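Local atomic coordinates of sterol regulatory element-binding protein cleavage-activating protein (Schizosaccharomyces pombe, PDB entry 4YHC), a protein that escorts the membrane-bound transcription factor precursor Sre1 to its processing when sterol or oxygen runs low, this chain holding its WD40 domain. Residues Met73-Lys78 and Phe92-Leu97; Leu107-Ser112 and Phe152-Glu157; Lys120-Trp125 and Ile176-Ile181. The protein carries 9 engineered substitutions. All coordinates share one frame; numbering follows the deposited sequence.

Contact 1. Residues Met73-Lys78 and Phe92-Leu97; sequences MPRTLK and FSKDTL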
# COMPACT_ATOMS: atom_id res chain seq x y z
N MET A 73 -21.86 13.97 2.28
CA MET A 73 -21.20 12.86 2.99
C MET A 73 -21.80 12.72 4.38
O MET A 73 -22.24 13.70 4.92
CB MET A 73 -19.70 13.11 3.19
CG MET A 73 -18.89 12.87 1.92
SD MET A 73 -18.71 11.10 1.50
CE MET A 73 -17.54 10.49 2.67
N PRO A 74 -21.73 11.52 4.98
CA PRO A 74 -22.08 11.40 6.39
C PRO A 74 -21.23 12.29 7.28
O PRO A 74 -20.16 12.69 6.90
CB PRO A 74 -21.88 9.90 6.71
CG PRO A 74 -21.07 9.35 5.56
CD PRO A 74 -21.36 10.23 4.36
N ARG A 75 -21.72 12.61 8.47
CA ARG A 75 -21.02 13.56 9.31
C ARG A 75 -19.90 12.88 10.06
O ARG A 75 -19.08 13.55 10.67
CB ARG A 75 -21.99 14.31 10.25
CG ARG A 75 -22.42 13.57 11.50
CD ARG A 75 -22.93 14.50 12.60
NE ARG A 75 -22.31 14.19 13.90
CZ ARG A 75 -21.08 14.58 14.26
NH1 ARG A 75 -20.32 15.33 13.45
NH2 ARG A 75 -20.62 14.23 15.45
N THR A 76 -19.85 11.55 9.97
CA THR A 76 -18.74 10.78 10.50
C THR A 76 -18.20 9.87 9.41
O THR A 76 -18.96 9.34 8.57
CB THR A 76 -19.14 9.90 11.70
OG1 THR A 76 -20.21 9.00 11.33
CG2 THR A 76 -19.54 10.75 12.89
N LEU A 77 -16.89 9.63 9.44
CA LEU A 77 -16.30 8.72 8.45
C LEU A 77 -15.18 8.04 9.17
O LEU A 77 -14.19 8.68 9.49
CB LEU A 77 -15.76 9.51 7.28
CG LEU A 77 -15.74 9.05 5.81
CD1 LEU A 77 -14.42 9.41 5.13
CD2 LEU A 77 -16.12 7.62 5.54
N LYS A 78 -15.36 6.75 9.47
CA LYS A 78 -14.37 6.01 10.16
C LYS A 78 -13.43 5.23 9.21
O LYS A 78 -12.35 4.87 9.61
CB LYS A 78 -15.04 4.97 11.06
CG LYS A 78 -15.80 5.42 12.30
CD LYS A 78 -15.99 4.19 13.23
CE LYS A 78 -15.94 4.49 14.71
NZ LYS A 78 -15.48 3.29 15.48
N PHE A 92 -17.50 3.83 5.59
CA PHE A 92 -18.07 3.51 6.87
C PHE A 92 -18.15 4.76 7.70
O PHE A 92 -17.12 5.42 7.96
CB PHE A 92 -17.18 2.51 7.64
CG PHE A 92 -17.30 1.09 7.14
CD1 PHE A 92 -16.76 0.74 5.91
CD2 PHE A 92 -17.94 0.10 7.92
CE1 PHE A 92 -16.89 -0.54 5.43
CE2 PHE A 92 -18.06 -1.17 7.44
CZ PHE A 92 -17.56 -1.49 6.19
N SER A 93 -19.36 5.12 8.10
CA SER A 93 -19.55 6.13 9.15
C SER A 93 -19.54 5.43 10.51
O SER A 93 -19.21 4.22 10.58
CB SER A 93 -20.86 6.90 8.91
OG SER A 93 -21.97 6.00 9.02
N LYS A 94 -19.88 6.14 11.60
CA LYS A 94 -19.92 5.51 12.90
C LYS A 94 -20.96 4.37 13.00
O LYS A 94 -20.74 3.42 13.73
CB LYS A 94 -20.13 6.53 14.03
CG LYS A 94 -21.49 7.22 14.04
CD LYS A 94 -21.60 8.32 15.12
CE LYS A 94 -22.78 9.25 14.81
NZ LYS A 94 -22.76 10.55 15.54
N ASP A 95 -22.06 4.47 12.25
CA ASP A 95 -23.11 3.45 12.32
C ASP A 95 -23.58 2.89 11.00
O ASP A 95 -24.44 2.01 10.98
CB ASP A 95 -24.35 3.96 13.09
CG ASP A 95 -24.95 5.22 12.52
OD1 ASP A 95 -24.87 5.48 11.30
OD2 ASP A 95 -25.53 5.99 13.32
N THR A 96 -23.01 3.35 9.88
CA THR A 96 -23.53 2.91 8.56
C THR A 96 -22.42 2.63 7.57
O THR A 96 -21.41 3.36 7.51
CB THR A 96 -24.44 4.02 8.03
OG1 THR A 96 -25.26 4.51 9.10
CG2 THR A 96 -25.31 3.55 6.90
N LEU A 97 -22.62 1.59 6.76
CA LEU A 97 -21.77 1.35 5.63
C LEU A 97 -22.52 1.60 4.34
O LEU A 97 -23.75 1.33 4.20
CB LEU A 97 -21.14 -0.04 5.70
CG LEU A 97 -21.94 -1.25 5.30
CD1 LEU A 97 -21.85 -1.63 3.83
CD2 LEU A 97 -21.46 -2.43 6.14

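Contact 2. Residues Leu107-Ser112 and Phe152-Glu157; sequences LMLQHS and FSLTIE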
# COMPACT_ATOMS: atom_id res chain seq x y z
N LEU A 107 -25.23 4.53 -5.53
CA LEU A 107 -25.25 3.91 -4.24
C LEU A 107 -25.90 2.59 -4.44
O LEU A 107 -27.03 2.52 -4.88
CB LEU A 107 -26.09 4.72 -3.28
CG LEU A 107 -25.77 4.80 -1.77
CD1 LEU A 107 -27.04 4.81 -0.99
CD2 LEU A 107 -24.81 3.79 -1.20
N MET A 108 -25.19 1.53 -4.13
CA MET A 108 -25.68 0.19 -4.38
C MET A 108 -26.35 -0.30 -3.11
O MET A 108 -27.28 -1.10 -3.14
CB MET A 108 -24.55 -0.80 -4.69
CG MET A 108 -23.56 -0.40 -5.74
SD MET A 108 -24.38 -0.33 -7.33
CE MET A 108 -24.47 -2.07 -7.71
N LEU A 109 -25.84 0.12 -1.97
CA LEU A 109 -26.29 -0.48 -0.73
C LEU A 109 -25.92 0.40 0.43
O LEU A 109 -24.88 1.11 0.41
CB LEU A 109 -25.71 -1.90 -0.60
CG LEU A 109 -25.93 -2.69 0.68
CD1 LEU A 109 -25.89 -4.17 0.38
CD2 LEU A 109 -24.88 -2.39 1.73
N GLN A 110 -26.80 0.38 1.42
CA GLN A 110 -26.58 1.03 2.69
C GLN A 110 -27.00 0.07 3.78
O GLN A 110 -28.05 -0.53 3.66
CB GLN A 110 -27.37 2.30 2.74
CG GLN A 110 -27.30 3.05 4.05
CD GLN A 110 -28.12 4.31 4.00
OE1 GLN A 110 -28.33 4.85 2.93
NE2 GLN A 110 -28.56 4.82 5.14
N HIS A 111 -26.21 -0.04 4.85
CA HIS A 111 -26.41 -1.08 5.86
C HIS A 111 -25.91 -0.61 7.20
O HIS A 111 -24.77 -0.13 7.29
CB HIS A 111 -25.65 -2.36 5.50
CG HIS A 111 -26.00 -3.52 6.37
ND1 HIS A 111 -27.08 -4.34 6.12
CD2 HIS A 111 -25.39 -4.03 7.48
CE1 HIS A 111 -27.14 -5.29 7.04
NE2 HIS A 111 -26.13 -5.11 7.88
N SER A 112 -26.73 -0.77 8.26
CA SER A 112 -26.31 -0.24 9.55
C SER A 112 -25.54 -1.29 10.36
O SER A 112 -25.77 -2.47 10.19
CB SER A 112 -27.49 0.36 10.26
OG SER A 112 -27.91 1.47 9.48
N PHE A 152 -18.51 -9.93 6.47
CA PHE A 152 -19.76 -9.75 5.80
C PHE A 152 -19.67 -10.38 4.45
O PHE A 152 -18.66 -10.30 3.78
CB PHE A 152 -20.08 -8.31 5.62
CG PHE A 152 -20.36 -7.57 6.90
CD1 PHE A 152 -19.36 -6.93 7.58
CD2 PHE A 152 -21.67 -7.40 7.35
CE1 PHE A 152 -19.62 -6.21 8.73
CE2 PHE A 152 -21.94 -6.66 8.48
CZ PHE A 152 -20.92 -6.06 9.17
N SER A 153 -20.73 -11.06 4.06
CA SER A 153 -20.82 -11.56 2.69
C SER A 153 -21.60 -10.53 1.91
O SER A 153 -22.70 -10.10 2.33
CB SER A 153 -21.54 -12.92 2.61
OG SER A 153 -21.65 -13.28 1.25
N LEU A 154 -21.00 -10.10 0.82
CA LEU A 154 -21.53 -9.03 -0.00
C LEU A 154 -21.71 -9.58 -1.39
O LEU A 154 -20.74 -10.03 -2.00
CB LEU A 154 -20.54 -7.85 -0.00
CG LEU A 154 -20.83 -6.67 -0.90
CD1 LEU A 154 -22.19 -6.02 -0.60
CD2 LEU A 154 -19.70 -5.67 -0.75
N THR A 155 -22.93 -9.55 -1.89
CA THR A 155 -23.17 -9.90 -3.28
C THR A 155 -23.59 -8.69 -4.07
O THR A 155 -24.46 -7.93 -3.66
CB THR A 155 -24.25 -11.00 -3.46
OG1 THR A 155 -23.84 -12.18 -2.79
CG2 THR A 155 -24.37 -11.37 -4.93
N ILE A 156 -22.99 -8.52 -5.23
CA ILE A 156 -23.26 -7.39 -6.06
C ILE A 156 -23.76 -7.84 -7.40
O ILE A 156 -23.20 -8.76 -8.01
CB ILE A 156 -22.00 -6.53 -6.22
CG1 ILE A 156 -21.66 -5.90 -4.88
CG2 ILE A 156 -22.20 -5.48 -7.30
CD1 ILE A 156 -20.48 -4.93 -4.95
N GLU A 157 -24.84 -7.19 -7.85
CA GLU A 157 -25.41 -7.44 -9.16
C GLU A 157 -25.55 -6.14 -9.94
O GLU A 157 -25.15 -5.08 -9.49
CB GLU A 157 -26.76 -8.12 -9.00
CG GLU A 157 -26.64 -9.50 -8.40
CD GLU A 157 -27.91 -10.30 -8.53
OE1 GLU A 157 -28.38 -10.80 -7.48
OE2 GLU A 157 -28.43 -10.44 -9.66

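Contact 3. Residues Lys120-Trp125 and Ile176-Ile181; sequences KLNVFW and IKSISI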
# COMPACT_ATOMS: atom_id res chain seq x y z
N LYS A 120 -11.31 2.17 16.38
CA LYS A 120 -10.65 2.43 15.13
C LYS A 120 -10.93 1.22 14.20
O LYS A 120 -10.83 0.09 14.62
CB LYS A 120 -9.14 2.60 15.38
CG LYS A 120 -8.71 4.05 15.57
CD LYS A 120 -9.26 4.73 16.84
CE LYS A 120 -9.20 6.25 16.72
NZ LYS A 120 -8.89 6.97 17.99
N LEU A 121 -11.28 1.49 12.95
CA LEU A 121 -11.56 0.44 11.98
C LEU A 121 -10.50 0.27 10.91
O LEU A 121 -9.96 1.26 10.41
CB LEU A 121 -12.85 0.76 11.23
CG LEU A 121 -14.13 0.83 12.00
CD1 LEU A 121 -15.26 0.68 10.97
CD2 LEU A 121 -14.25 -0.25 13.08
N ASN A 122 -10.26 -0.96 10.52
CA ASN A 122 -9.62 -1.25 9.25
C ASN A 122 -10.57 -2.10 8.45
O ASN A 122 -11.13 -3.03 9.02
CB ASN A 122 -8.33 -1.97 9.52
CG ASN A 122 -7.40 -1.95 8.33
OD1 ASN A 122 -7.60 -1.18 7.38
ND2 ASN A 122 -6.38 -2.80 8.37
N VAL A 123 -10.80 -1.78 7.15
CA VAL A 123 -11.71 -2.53 6.30
C VAL A 123 -11.07 -3.06 5.05
O VAL A 123 -10.32 -2.35 4.46
CB VAL A 123 -12.88 -1.62 5.86
CG1 VAL A 123 -13.79 -2.41 4.94
CG2 VAL A 123 -13.66 -1.14 7.07
N PHE A 124 -11.36 -4.29 4.64
CA PHE A 124 -10.71 -4.93 3.49
C PHE A 124 -11.76 -5.65 2.73
O PHE A 124 -12.57 -6.29 3.34
CB PHE A 124 -9.79 -6.13 3.89
CG PHE A 124 -8.96 -5.88 5.05
CD1 PHE A 124 -7.95 -5.00 4.98
CD2 PHE A 124 -9.17 -6.59 6.22
CE1 PHE A 124 -7.15 -4.78 6.05
CE2 PHE A 124 -8.39 -6.37 7.31
CZ PHE A 124 -7.38 -5.45 7.23
N TRP A 125 -11.70 -5.59 1.42
CA TRP A 125 -12.48 -6.44 0.52
C TRP A 125 -11.69 -7.68 0.12
O TRP A 125 -10.50 -7.58 -0.26
CB TRP A 125 -12.74 -5.69 -0.76
CG TRP A 125 -13.68 -4.50 -0.67
CD1 TRP A 125 -13.47 -3.36 -0.00
CD2 TRP A 125 -14.90 -4.34 -1.35
NE1 TRP A 125 -14.46 -2.48 -0.24
CE2 TRP A 125 -15.37 -3.07 -1.07
CE3 TRP A 125 -15.63 -5.15 -2.22
CZ2 TRP A 125 -16.60 -2.56 -1.59
CZ3 TRP A 125 -16.82 -4.65 -2.78
CH2 TRP A 125 -17.30 -3.39 -2.44
N ILE A 176 -2.99 -3.99 17.14
CA ILE A 176 -2.12 -2.90 16.67
C ILE A 176 -2.23 -2.70 15.13
O ILE A 176 -2.17 -1.59 14.64
CB ILE A 176 -0.64 -3.24 17.01
CG1 ILE A 176 -0.44 -3.44 18.52
CG2 ILE A 176 0.32 -2.16 16.56
CD1 ILE A 176 0.95 -3.97 18.86
N LYS A 177 -2.39 -3.78 14.38
CA LYS A 177 -2.26 -3.72 12.92
C LYS A 177 -2.90 -4.96 12.33
O LYS A 177 -2.64 -6.07 12.81
CB LYS A 177 -0.77 -3.68 12.59
CG LYS A 177 -0.38 -3.89 11.15
CD LYS A 177 -0.80 -2.72 10.30
CE LYS A 177 -0.24 -2.82 8.90
NZ LYS A 177 0.93 -1.94 8.78
N SER A 178 -3.74 -4.79 11.32
CA SER A 178 -4.31 -5.94 10.63
C SER A 178 -4.06 -5.76 9.16
O SER A 178 -4.04 -4.65 8.69
CB SER A 178 -5.78 -6.08 10.94
OG SER A 178 -6.47 -4.89 10.54
N ILE A 179 -3.87 -6.87 8.47
CA ILE A 179 -3.74 -6.89 7.04
C ILE A 179 -4.47 -8.06 6.42
O ILE A 179 -4.77 -9.11 7.08
CB ILE A 179 -2.30 -7.01 6.59
CG1 ILE A 179 -1.67 -8.29 7.14
CG2 ILE A 179 -1.56 -5.75 6.99
CD1 ILE A 179 -0.27 -8.59 6.64
N SER A 180 -4.80 -7.87 5.16
CA SER A 180 -5.44 -8.94 4.37
C SER A 180 -4.42 -9.60 3.48
O SER A 180 -3.57 -8.93 2.92
CB SER A 180 -6.60 -8.36 3.57
OG SER A 180 -6.19 -7.92 2.35
N ILE A 181 -4.48 -10.92 3.35
CA ILE A 181 -3.73 -11.63 2.36
C ILE A 181 -4.66 -12.52 1.51
O ILE A 181 -5.13 -13.56 1.98
CB ILE A 181 -2.75 -12.51 3.12
CG1 ILE A 181 -2.02 -11.59 4.15
CG2 ILE A 181 -1.83 -13.25 2.18
CD1 ILE A 181 -0.67 -12.02 4.54
O HOH W 1 -8.06 -6.98 0.62

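Contact 1. Residues Met73-Lys78 and Phe92-Leu97
Within the second predicted WD repeat of this beta-propeller, the loop carrying Thr76 and Lys78 into strand 79-82 closes on the turn Ser93-Asp95, between strands 88-92 and 96-101, and on the strand end at Phe92 before it. Thr76 OG1 accepts an almost straight bond from Lys94 N (2.9 Å, 170° at the hydrogen); its chi1 of 57° sets the hydroxyl between the backbone N and the carbonyl carbon. The Thr76 methyl CG2 meets Lys94 CD at 3.9 Å, the two side chains crossing at about a right angle. An alanine in place of Thr76 would probably leave the Lys94 amide without this acceptor and the lysine methylenes without their methyl neighbour. Two residues on, Lys78 N donates to Phe92 O at 2.7 Å, while Leu77 CD2 approaches the same carbonyl oxygen to 3.4 Å. Ser93 lies between the two bonded points: its CB is 3.1 Å from Thr76 O and also packs against CB of Pro74. Lys78 runs its chain past the Ser93 carbonyl, and its NZ bonds to Ser119 O. The turn is braced internally by an ST motif, in which Ser93 OG accepts from Thr96 N at 3.0 Å.

Contact 2. Residues Leu107-Ser112 and Phe152-Glu157
Glu157 O receives the shortest approach of the contact, from the Met108 methyl CE at 3.6 Å; no direct hydrogen bond spans the two strands, and the interface is otherwise made by side chains of two different propeller blades. The same CE lies 4.1 Å from CG2 of Ile156, where the two side chains cross at about a right angle. The methionine reaches this spot by bending: chi3 of -77° turns CE out of an extended line. Next to it, CD1 of Leu109 meets CD1 of Leu154 at 4.3 Å. Met108 and Leu109 are consecutive, yet both direct their side chains toward the facing strand, because they form a classic beta bulge opposite Ile99. At the far end the His111 ring brings CD2 to 4.5 Å from CE2 of Phe152, a loose van der Waals touch. The strand axes stay 9.2 Å apart and run roughly antiparallel, at 154°, too far for backbone pairing, so the two sheets meet through side chains. Strand 106-112 is the last strand of the predicted WD 2 blade, paired with 96-101 through Leu97 and Ile99. Strand 148-156 is the third strand of the WD 3 blade, held between 136-144 and 161-170; Ile163 of the latter also touches Leu109 and His111.

Contact 3. Residues Lys120-Trp125 and Ile176-Ile181
Strands 121-125 and 177-181 run parallel, their axes 1° apart in direction and 7.8 Å apart in space, with Asn122 facing Ser178 and Phe124 facing Ser180 but no backbone hydrogen bond between them. They are the first strands of the predicted WD 3 and WD 4 blades, and side chains and one water bridge the seam. Asn122 ND2 donates to Ser178 OG at 3.0 Å, with 164° at the hydrogen and the hydroxyl oxygen close to the amide plane. A chi1 of -163° holds CG of Asn122 anti to the backbone N, and ND2 beyond it meets Ser178. Ser178 OG also lies near the plane of the Phe124 ring at its edge, 3.5 Å from CZ, so the same oxygen meets both the amide and the ring edge. Ser180 covers one face of that ring: its CB makes a CH-pi contact 4.0 Å from the centroid, nearest to CG and shifted toward the rim. Beyond the ring, one water completes the crossing, donating to Trp125 O and hydrogen-bonded to Ser180 OG, each at 2.7 Å. This joins a main-chain carbonyl of one blade to a serine of the next. Val143 of the adjacent strand 136-144 touches both Phe124 and Ser178. The other side of strand 121-127 turns to WD 2, where Leu121 and Val123 pack on strands 79-82 and 88-92 and Trp125 NE1 bonds to Ser90 OG.

Overall arrangement
The three contacts follow the propeller round from blade to blade: contact 1 lies within WD 2, contact 2 joins WD 2 to WD 3, and contact 3 joins WD 3 to WD 4. Contacts 1 and 2, with centres about 15 Å apart, share a sheet, and Leu97 N probably bonds to His111 O at 2.8 Å. Contact 1 reaches contact 3, about 17 Å away between centres, where Phe92 CE1 packs on Val123 CG1 at 3.7 Å. Contacts 2 and 3, about 19 Å apart between centres, meet at Leu154 CD2 and Trp125 CZ3, 3.7 Å apart. By similarity, most of this chain, from Arg75 onward, belongs to the region that binds Sre1.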